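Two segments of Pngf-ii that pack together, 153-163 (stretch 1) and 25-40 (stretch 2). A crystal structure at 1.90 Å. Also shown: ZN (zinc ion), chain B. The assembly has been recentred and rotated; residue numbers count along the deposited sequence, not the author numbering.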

ATOM      1  N   LYS A 153      18.443 -41.202 -18.892  1.00 24.98           N
ATOM      2  CA  LYS A 153      17.248 -42.029 -18.810  1.00 26.83           C
ATOM      3  C   LYS A 153      16.831 -42.236 -17.359  1.00 26.22           C
ATOM      4  O   LYS A 153      17.679 -42.474 -16.511  1.00 24.92           O
ATOM      5  CB  LYS A 153      17.524 -43.415 -19.413  1.00 28.92           C
ATOM      6  CG  LYS A 153      17.748 -43.393 -20.909  1.00 31.46           C
ATOM      7  CD  LYS A 153      17.911 -44.789 -21.495  1.00 34.63           C
ATOM      8  CE  LYS A 153      18.574 -44.687 -22.859  1.00 37.73           C
ATOM      9  NZ  LYS A 153      18.420 -45.921 -23.665  1.00 40.34           N
ATOM     10  N   ILE A 154      15.525 -42.181 -17.087  1.00 26.74           N
ATOM     11  CA  ILE A 154      15.011 -42.497 -15.756  1.00 26.28           C
ATOM     12  C   ILE A 154      13.779 -43.371 -15.854  1.00 26.80           C
ATOM     13  O   ILE A 154      13.161 -43.474 -16.917  1.00 24.82           O
ATOM     14  CB  ILE A 154      14.719 -41.233 -14.910  1.00 27.58           C
ATOM     15  CG1 ILE A 154      13.618 -40.376 -15.538  1.00 27.42           C
ATOM     16  CG2 ILE A 154      15.989 -40.408 -14.745  1.00 27.11           C
ATOM     17  CD1 ILE A 154      13.182 -39.200 -14.684  1.00 28.25           C
ATOM     18  N   LYS A 155      13.420 -43.969 -14.719  1.00 27.95           N
ATOM     19  CA  LYS A 155      12.368 -44.989 -14.654  1.00 31.90           C
ATOM     20  C   LYS A 155      10.960 -44.514 -15.041  1.00 29.92           C
ATOM     21  O   LYS A 155      10.162 -45.296 -15.575  1.00 28.79           O
ATOM     22  CB  LYS A 155      12.330 -45.608 -13.241  1.00 35.67           C
ATOM     23  CG  LYS A 155      13.293 -46.776 -13.067  1.00 40.18           C
ATOM     24  CD  LYS A 155      13.454 -47.211 -11.616  1.00 44.18           C
ATOM     25  CE  LYS A 155      12.130 -47.560 -10.949  1.00 46.93           C
ATOM     26  NZ  LYS A 155      11.343 -48.582 -11.701  1.00 48.99           N
ATOM     27  N   ALA A 156      10.648 -43.255 -14.752  1.00 28.16           N
ATOM     28  CA  ALA A 156       9.298 -42.734 -14.965  1.00 28.58           C
ATOM     29  C   ALA A 156       9.229 -41.235 -14.696  1.00 28.30           C
ATOM     30  O   ALA A 156      10.080 -40.671 -14.002  1.00 27.14           O
ATOM     31  CB  ALA A 156       8.313 -43.460 -14.061  1.00 30.21           C
ATOM     32  N   LEU A 157       8.231 -40.586 -15.272  1.00 27.84           N
ATOM     33  CA  LEU A 157       7.897 -39.229 -14.882  1.00 29.56           C
ATOM     34  C   LEU A 157       6.944 -39.389 -13.692  1.00 30.41           C
ATOM     35  O   LEU A 157       5.780 -39.742 -13.863  1.00 32.06           O
ATOM     36  CB  LEU A 157       7.262 -38.465 -16.044  1.00 30.35           C
ATOM     37  CG  LEU A 157       7.183 -36.935 -15.889  1.00 33.19           C
ATOM     38  CD1 LEU A 157       6.988 -36.257 -17.238  1.00 35.11           C
ATOM     39  CD2 LEU A 157       6.090 -36.508 -14.936  1.00 34.43           C
ATOM     40  N   ASP A 158       7.463 -39.189 -12.488  1.00 28.63           N
ATOM     41  CA  ASP A 158       6.663 -39.354 -11.266  1.00 30.98           C
ATOM     42  C   ASP A 158       6.702 -38.044 -10.479  1.00 26.94           C
ATOM     43  O   ASP A 158       7.684 -37.746  -9.802  1.00 26.29           O
ATOM     44  CB  ASP A 158       7.196 -40.532 -10.449  1.00 33.91           C
ATOM     45  CG  ASP A 158       6.534 -40.670  -9.081  1.00 37.22           C
ATOM     46  OD1 ASP A 158       5.457 -40.073  -8.843  1.00 39.96           O
ATOM     47  OD2 ASP A 158       7.110 -41.400  -8.235  1.00 38.61           O
ATOM     48  N   ASP A 159       5.625 -37.272 -10.573  1.00 23.64           N
ATOM     49  CA  ASP A 159       5.550 -35.986  -9.891  1.00 24.28           C
ATOM     50  C   ASP A 159       4.520 -35.997  -8.767  1.00 22.64           C
ATOM     51  O   ASP A 159       4.055 -34.942  -8.336  1.00 21.57           O
ATOM     52  CB  ASP A 159       5.225 -34.872 -10.888  1.00 24.73           C
ATOM     53  CG  ASP A 159       3.877 -35.062 -11.556  1.00 27.59           C
ATOM     54  OD1 ASP A 159       3.064 -35.858 -11.042  1.00 28.06           O
ATOM     55  OD2 ASP A 159       3.631 -34.414 -12.595  1.00 31.18           O
ATOM     56  N   GLN A 160       4.165 -37.187  -8.291  1.00 21.46           N
ATOM     57  CA  GLN A 160       3.200 -37.296  -7.202  1.00 21.85           C
ATOM     58  C   GLN A 160       3.695 -36.605  -5.932  1.00 20.61           C
ATOM     59  O   GLN A 160       2.927 -35.913  -5.308  1.00 21.49           O
ATOM     60  CB  GLN A 160       2.816 -38.754  -6.918  1.00 22.23           C
ATOM     61  CG  GLN A 160       1.575 -38.922  -6.029  1.00 22.36           C
ATOM     62  CD  GLN A 160       1.857 -38.660  -4.550  1.00 23.35           C
ATOM     63  OE1 GLN A 160       2.923 -39.002  -4.038  1.00 22.72           O
ATOM     64  NE2 GLN A 160       0.907 -38.028  -3.873  1.00 23.47           N
ATOM     65  N   SER A 161       4.969 -36.719  -5.569  1.00 22.41           N
ATOM     66  CA  SER A 161       5.407 -36.058  -4.329  1.00 23.72           C
ATOM     67  C   SER A 161       5.452 -34.536  -4.463  1.00 23.14           C
ATOM     68  O   SER A 161       5.339 -33.804  -3.483  1.00 21.32           O
ATOM     69  CB  SER A 161       6.767 -36.576  -3.844  1.00 26.54           C
ATOM     70  OG  SER A 161       7.763 -36.415  -4.821  1.00 29.98           O
ATOM     71  N   LEU A 162       5.639 -34.057  -5.676  1.00 24.01           N
ATOM     72  CA  LEU A 162       5.651 -32.625  -5.913  1.00 25.37           C
ATOM     73  C   LEU A 162       4.279 -32.041  -5.580  1.00 24.46           C
ATOM     74  O   LEU A 162       4.188 -31.026  -4.902  1.00 24.49           O
ATOM     75  CB  LEU A 162       6.044 -32.343  -7.366  1.00 26.50           C
ATOM     76  CG  LEU A 162       6.061 -30.875  -7.774  1.00 28.24           C
ATOM     77  CD1 LEU A 162       7.048 -30.090  -6.913  1.00 28.74           C
ATOM     78  CD2 LEU A 162       6.420 -30.782  -9.246  1.00 28.22           C
ATOM     79  N   PHE A 163       3.212 -32.695  -6.033  1.00 23.36           N
ATOM     80  CA  PHE A 163       1.857 -32.197  -5.817  1.00 23.92           C
ATOM     81  C   PHE A 163       1.162 -32.695  -4.538  1.00 23.96           C
ATOM     82  O   PHE A 163       0.238 -32.070  -4.086  1.00 23.50           O
ATOM     83  CB  PHE A 163       0.979 -32.463  -7.048  1.00 24.42           C
ATOM     84  CG  PHE A 163       1.439 -31.726  -8.277  1.00 25.30           C
ATOM     85  CD1 PHE A 163       1.127 -30.387  -8.457  1.00 26.06           C
ATOM     86  CD2 PHE A 163       2.230 -32.352  -9.230  1.00 26.28           C
ATOM     87  CE1 PHE A 163       1.575 -29.696  -9.578  1.00 26.76           C
ATOM     88  CE2 PHE A 163       2.679 -31.665 -10.355  1.00 26.49           C
ATOM     89  CZ  PHE A 163       2.353 -30.332 -10.528  1.00 26.04           C
TER
HETATM   90 ZN    ZN B1001       2.145 -34.220 -14.050  0.50 23.52          ZN
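Stretch 2 (25-40) SITNSDKTLLFNEKIK

A short loop can be held against a β-hairpin without a single hydrogen bond between them, provided that a few aliphatic side chains reach far enough into the sheet. The pairing of residues 153-163 with residues 25-40 in Pngf-ii is a compact example. The two segments belong to one chain, and together they bury 421 Å² of surface, counting both sides.

Stretch 2 supplies the platform. It arrives as a strand through Ile26, turns around Ser29 and Asp30, and returns as a second strand from Lys31 to Asn36. Ile26 and Leu33 tie the two arms together in the reciprocal pattern of antiparallel pairing: Ile26 N donates to Leu33 O at 2.9 Å, and Leu33 N donates to Ile26 O at 2.7 Å. Nearer the turn, Asn28 N donates to Lys31 O at 3.1 Å. Because side chains alternate along extended strands, Ile26, Lys31, Leu33 and Phe35 direct their CA-to-CB bonds toward stretch 1, while those of Thr27 and Thr32 point away. A helix then begins at Glu37, with Asn36 as its N-cap: Ile39 N donates to Asn36 OD1 at 2.9 Å, and the backbone bond from Lys40 N to Asn36 O, also 2.9 Å, continues the turn.

Stretch 1 crosses this platform as the end of a strand, an irregular loop and a short helix from Gln160 to Phe163. The backbones stay well apart, with CA atoms 6.7 Å from each other at Leu157 and Ile26, and 7.4 Å at Leu162 and Lys40. Side chains fill the gap.

Leu157 has the largest share, with 113 Å² covered. Its t,t side chain lies over both arms of the hairpin at once. Leu157 CG is 3.8 Å from Ile26 CG2, and Leu157 CD1 reaches the returning strand, 3.9 Å from Lys31 CB and 4.4 Å from Leu33 CB. The same methyl comes within 3.5 Å of Ile26 O and 3.4 Å of Lys31 O; both oxygens already accept the hairpin's own backbone bonds, so the leucine packs on carbonyls whose polar needs are met. Ile154 extends the patch, its CD1 3.9 Å from Ile26 CG2. Lys31 begins toward the loop, but the end of its side chain leads away, leaving its aliphatic base to make the contact.

Leu162, with 68 Å² covered, forms the second anchor, where the short helix meets the far end of the hairpin and the helix that follows it. Leu162 CD1 packs 3.8 Å from Ile39 CG2, while Leu162 CD2 approaches Phe35 CD2 obliquely at 4.1 Å and Leu33 CD1 at 4.5 Å. Leu33 thus contacts both leucines. Between them in sequence, Asp159 sets its CB 4.4 Å from Leu33 CD2 and sends its carboxylate to the zinc ion, with OD2 2.1 Å from ZN. One residue thereby joins apolar packing to metal coordination.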

ATOM      1  N   SER A  25      14.298 -30.414 -17.112  1.00 16.35           N
ATOM      2  CA  SER A  25      13.138 -30.883 -17.869  1.00 17.21           C
ATOM      3  C   SER A  25      13.082 -32.386 -17.700  1.00 17.32           C
ATOM      4  O   SER A  25      14.116 -33.070 -17.843  1.00 18.62           O
ATOM      5  CB  SER A  25      13.265 -30.509 -19.348  1.00 17.53           C
ATOM      6  OG  SER A  25      12.221 -31.065 -20.163  1.00 19.24           O
ATOM      7  N   ILE A  26      11.901 -32.904 -17.380  1.00 17.17           N
ATOM      8  CA  ILE A  26      11.668 -34.339 -17.371  1.00 17.80           C
ATOM      9  C   ILE A  26      10.607 -34.659 -18.396  1.00 17.83           C
ATOM     10  O   ILE A  26       9.515 -34.075 -18.376  1.00 17.94           O
ATOM     11  CB  ILE A  26      11.242 -34.842 -15.989  1.00 18.65           C
ATOM     12  CG1 ILE A  26      12.338 -34.523 -14.973  1.00 20.34           C
ATOM     13  CG2 ILE A  26      10.972 -36.340 -16.041  1.00 18.34           C
ATOM     14  CD1 ILE A  26      11.959 -34.834 -13.544  1.00 21.66           C
ATOM     15  N   THR A  27      10.909 -35.577 -19.308  1.00 17.67           N
ATOM     16  CA  THR A  27      10.050 -35.730 -20.460  1.00 17.21           C
ATOM     17  C   THR A  27       9.992 -37.147 -21.005  1.00 17.88           C
ATOM     18  O   THR A  27      10.977 -37.881 -20.948  1.00 18.22           O
ATOM     19  CB  THR A  27      10.506 -34.747 -21.561  1.00 17.34           C
ATOM     20  OG1 THR A  27       9.522 -34.698 -22.591  1.00 16.87           O
ATOM     21  CG2 THR A  27      11.852 -35.151 -22.153  1.00 18.30           C
ATOM     22  N   ASN A  28       8.818 -37.519 -21.495  1.00 17.85           N
ATOM     23  CA  ASN A  28       8.626 -38.721 -22.290  1.00 19.00           C
ATOM     24  C   ASN A  28       7.631 -38.370 -23.388  1.00 19.61           C
ATOM     25  O   ASN A  28       7.200 -37.214 -23.483  1.00 20.07           O
ATOM     26  CB  ASN A  28       8.177 -39.920 -21.417  1.00 19.40           C
ATOM     27  CG  ASN A  28       6.927 -39.636 -20.582  1.00 19.65           C
ATOM     28  OD1 ASN A  28       6.853 -39.942 -19.396  1.00 21.95           O
ATOM     29  ND2 ASN A  28       5.955 -39.067 -21.195  1.00 19.30           N
ATOM     30  N   SER A  29       7.233 -39.338 -24.208  1.00 20.61           N
ATOM     31  CA  SER A  29       6.361 -39.028 -25.344  1.00 22.37           C
ATOM     32  C   SER A  29       4.951 -38.571 -24.964  1.00 22.61           C
ATOM     33  O   SER A  29       4.249 -38.052 -25.819  1.00 25.29           O
ATOM     34  CB  SER A  29       6.290 -40.206 -26.315  1.00 22.41           C
ATOM     35  OG  SER A  29       5.708 -41.332 -25.689  1.00 23.59           O
ATOM     36  N   ASP A  30       4.537 -38.758 -23.709  1.00 23.06           N
ATOM     37  CA  ASP A  30       3.176 -38.386 -23.255  1.00 24.68           C
ATOM     38  C   ASP A  30       3.083 -37.045 -22.501  1.00 23.18           C
ATOM     39  O   ASP A  30       2.108 -36.320 -22.656  1.00 20.91           O
ATOM     40  CB  ASP A  30       2.606 -39.463 -22.322  1.00 28.14           C
ATOM     41  CG  ASP A  30       2.514 -40.831 -22.985  1.00 31.58           C
ATOM     42  OD1 ASP A  30       1.896 -40.918 -24.062  1.00 34.39           O
ATOM     43  OD2 ASP A  30       3.057 -41.804 -22.423  1.00 34.27           O
ATOM     44  N   LYS A  31       4.089 -36.752 -21.682  1.00 22.21           N
ATOM     45  CA  LYS A  31       4.074 -35.620 -20.745  1.00 23.55           C
ATOM     46  C   LYS A  31       5.473 -35.043 -20.593  1.00 21.30           C
ATOM     47  O   LYS A  31       6.443 -35.801 -20.594  1.00 19.99           O
ATOM     48  CB  LYS A  31       3.659 -36.090 -19.347  1.00 26.28           C
ATOM     49  CG  LYS A  31       2.265 -36.657 -19.217  1.00 30.50           C
ATOM     50  CD  LYS A  31       1.251 -35.544 -19.048  1.00 34.29           C
ATOM     51  CE  LYS A  31      -0.137 -35.983 -19.461  1.00 35.77           C
ATOM     52  NZ  LYS A  31      -1.079 -34.958 -18.944  1.00 36.18           N
ATOM     53  N   THR A  32       5.585 -33.728 -20.420  1.00 20.21           N
ATOM     54  CA  THR A  32       6.847 -33.156 -19.936  1.00 19.98           C
ATOM     55  C   THR A  32       6.634 -32.168 -18.797  1.00 19.86           C
ATOM     56  O   THR A  32       5.626 -31.442 -18.746  1.00 19.05           O
ATOM     57  CB  THR A  32       7.775 -32.563 -21.040  1.00 22.49           C
ATOM     58  OG1 THR A  32       7.936 -31.138 -20.926  1.00 28.45           O
ATOM     59  CG2 THR A  32       7.338 -32.917 -22.366  1.00 20.58           C
ATOM     60  N   LEU A  33       7.581 -32.200 -17.871  1.00 18.17           N
ATOM     61  CA  LEU A  33       7.563 -31.394 -16.661  1.00 18.96           C
ATOM     62  C   LEU A  33       8.779 -30.478 -16.694  1.00 18.33           C
ATOM     63  O   LEU A  33       9.874 -30.932 -16.995  1.00 18.62           O
ATOM     64  CB  LEU A  33       7.590 -32.309 -15.434  1.00 19.85           C
ATOM     65  CG  LEU A  33       7.863 -31.599 -14.109  1.00 21.69           C
ATOM     66  CD1 LEU A  33       6.618 -30.845 -13.734  1.00 22.45           C
ATOM     67  CD2 LEU A  33       8.264 -32.593 -13.022  1.00 22.42           C
ATOM     68  N   LEU A  34       8.570 -29.185 -16.444  1.00 17.49           N
ATOM     69  CA  LEU A  34       9.649 -28.226 -16.414  1.00 18.08           C
ATOM     70  C   LEU A  34       9.722 -27.542 -15.056  1.00 17.72           C
ATOM     71  O   LEU A  34       8.762 -26.906 -14.587  1.00 17.75           O
ATOM     72  CB  LEU A  34       9.499 -27.206 -17.550  1.00 18.45           C
ATOM     73  CG  LEU A  34      10.460 -26.012 -17.537  1.00 19.89           C
ATOM     74  CD1 LEU A  34      11.924 -26.438 -17.651  1.00 19.30           C
ATOM     75  CD2 LEU A  34      10.080 -25.044 -18.655  1.00 21.07           C
ATOM     76  N   PHE A  35      10.856 -27.711 -14.406  1.00 16.93           N
ATOM     77  CA  PHE A  35      11.064 -27.111 -13.116  1.00 16.79           C
ATOM     78  C   PHE A  35      12.555 -26.842 -12.899  1.00 17.54           C
ATOM     79  O   PHE A  35      13.275 -26.467 -13.858  1.00 16.69           O
ATOM     80  CB  PHE A  35      10.321 -27.910 -11.984  1.00 17.49           C
ATOM     81  CG  PHE A  35      10.809 -29.338 -11.719  1.00 17.42           C
ATOM     82  CD1 PHE A  35      11.747 -29.991 -12.503  1.00 18.27           C
ATOM     83  CD2 PHE A  35      10.244 -30.048 -10.659  1.00 18.31           C
ATOM     84  CE1 PHE A  35      12.131 -31.304 -12.211  1.00 17.95           C
ATOM     85  CE2 PHE A  35      10.612 -31.355 -10.367  1.00 18.47           C
ATOM     86  CZ  PHE A  35      11.581 -31.984 -11.140  1.00 18.19           C
ATOM     87  N   ASN A  36      13.015 -26.972 -11.665  1.00 17.52           N
ATOM     88  CA  ASN A  36      14.407 -26.765 -11.354  1.00 18.25           C
ATOM     89  C   ASN A  36      14.835 -27.559 -10.112  1.00 18.91           C
ATOM     90  O   ASN A  36      14.020 -28.234  -9.487  1.00 18.75           O
ATOM     91  CB  ASN A  36      14.699 -25.276 -11.209  1.00 18.84           C
ATOM     92  CG  ASN A  36      13.979 -24.638 -10.035  1.00 21.15           C
ATOM     93  OD1 ASN A  36      13.944 -25.189  -8.921  1.00 20.07           O
ATOM     94  ND2 ASN A  36      13.423 -23.438 -10.270  1.00 21.30           N
ATOM     95  N   GLU A  37      16.119 -27.478  -9.790  1.00 21.84           N
ATOM     96  CA  GLU A  37      16.712 -28.239  -8.665  1.00 23.14           C
ATOM     97  C   GLU A  37      16.058 -27.964  -7.314  1.00 22.66           C
ATOM     98  O   GLU A  37      15.660 -28.897  -6.590  1.00 24.22           O
ATOM     99  CB  GLU A  37      18.233 -27.981  -8.586  1.00 25.26           C
ATOM    100  CG  GLU A  37      19.013 -29.019  -9.378  1.00 29.37           C
ATOM    101  CD  GLU A  37      20.504 -28.733  -9.506  1.00 31.54           C
ATOM    102  OE1 GLU A  37      20.991 -27.721  -8.941  1.00 34.26           O
ATOM    103  OE2 GLU A  37      21.173 -29.541 -10.192  1.00 32.32           O
ATOM    104  N   LYS A  38      15.922 -26.688  -6.984  1.00 23.29           N
ATOM    105  CA  LYS A  38      15.358 -26.310  -5.693  1.00 23.95           C
ATOM    106  C   LYS A  38      13.923 -26.769  -5.535  1.00 22.47           C
ATOM    107  O   LYS A  38      13.531 -27.199  -4.468  1.00 22.35           O
ATOM    108  CB  LYS A  38      15.448 -24.814  -5.480  1.00 26.17           C
ATOM    109  CG  LYS A  38      16.812 -24.335  -5.023  1.00 28.99           C
ATOM    110  CD  LYS A  38      16.884 -22.819  -5.143  1.00 32.05           C
ATOM    111  CE  LYS A  38      17.748 -22.173  -4.073  1.00 34.76           C
ATOM    112  NZ  LYS A  38      17.144 -20.872  -3.671  1.00 34.92           N
ATOM    113  N   ILE A  39      13.141 -26.701  -6.608  1.00 19.87           N
ATOM    114  CA  ILE A  39      11.793 -27.227  -6.570  1.00 19.28           C
ATOM    115  C   ILE A  39      11.802 -28.758  -6.451  1.00 19.48           C
ATOM    116  O   ILE A  39      11.036 -29.334  -5.678  1.00 18.91           O
ATOM    117  CB  ILE A  39      10.995 -26.816  -7.812  1.00 18.08           C
ATOM    118  CG1 ILE A  39      10.804 -25.298  -7.835  1.00 18.05           C
ATOM    119  CG2 ILE A  39       9.659 -27.550  -7.840  1.00 18.54           C
ATOM    120  CD1 ILE A  39      10.177 -24.745  -9.116  1.00 18.44           C
ATOM    121  N   LYS A  40      12.625 -29.421  -7.248  1.00 18.87           N
ATOM    122  CA  LYS A  40      12.708 -30.879  -7.182  1.00 20.39           C
ATOM    123  C   LYS A  40      13.051 -31.316  -5.745  1.00 21.68           C
ATOM    124  O   LYS A  40      12.438 -32.234  -5.194  1.00 21.64           O
ATOM    125  CB  LYS A  40      13.782 -31.395  -8.136  1.00 20.11           C
ATOM    126  CG  LYS A  40      13.811 -32.907  -8.291  1.00 21.37           C
ATOM    127  CD  LYS A  40      14.847 -33.342  -9.323  1.00 22.75           C
ATOM    128  CE  LYS A  40      15.169 -34.834  -9.189  1.00 24.68           C
ATOM    129  NZ  LYS A  40      16.410 -35.189  -9.920  1.00 25.90           N
TER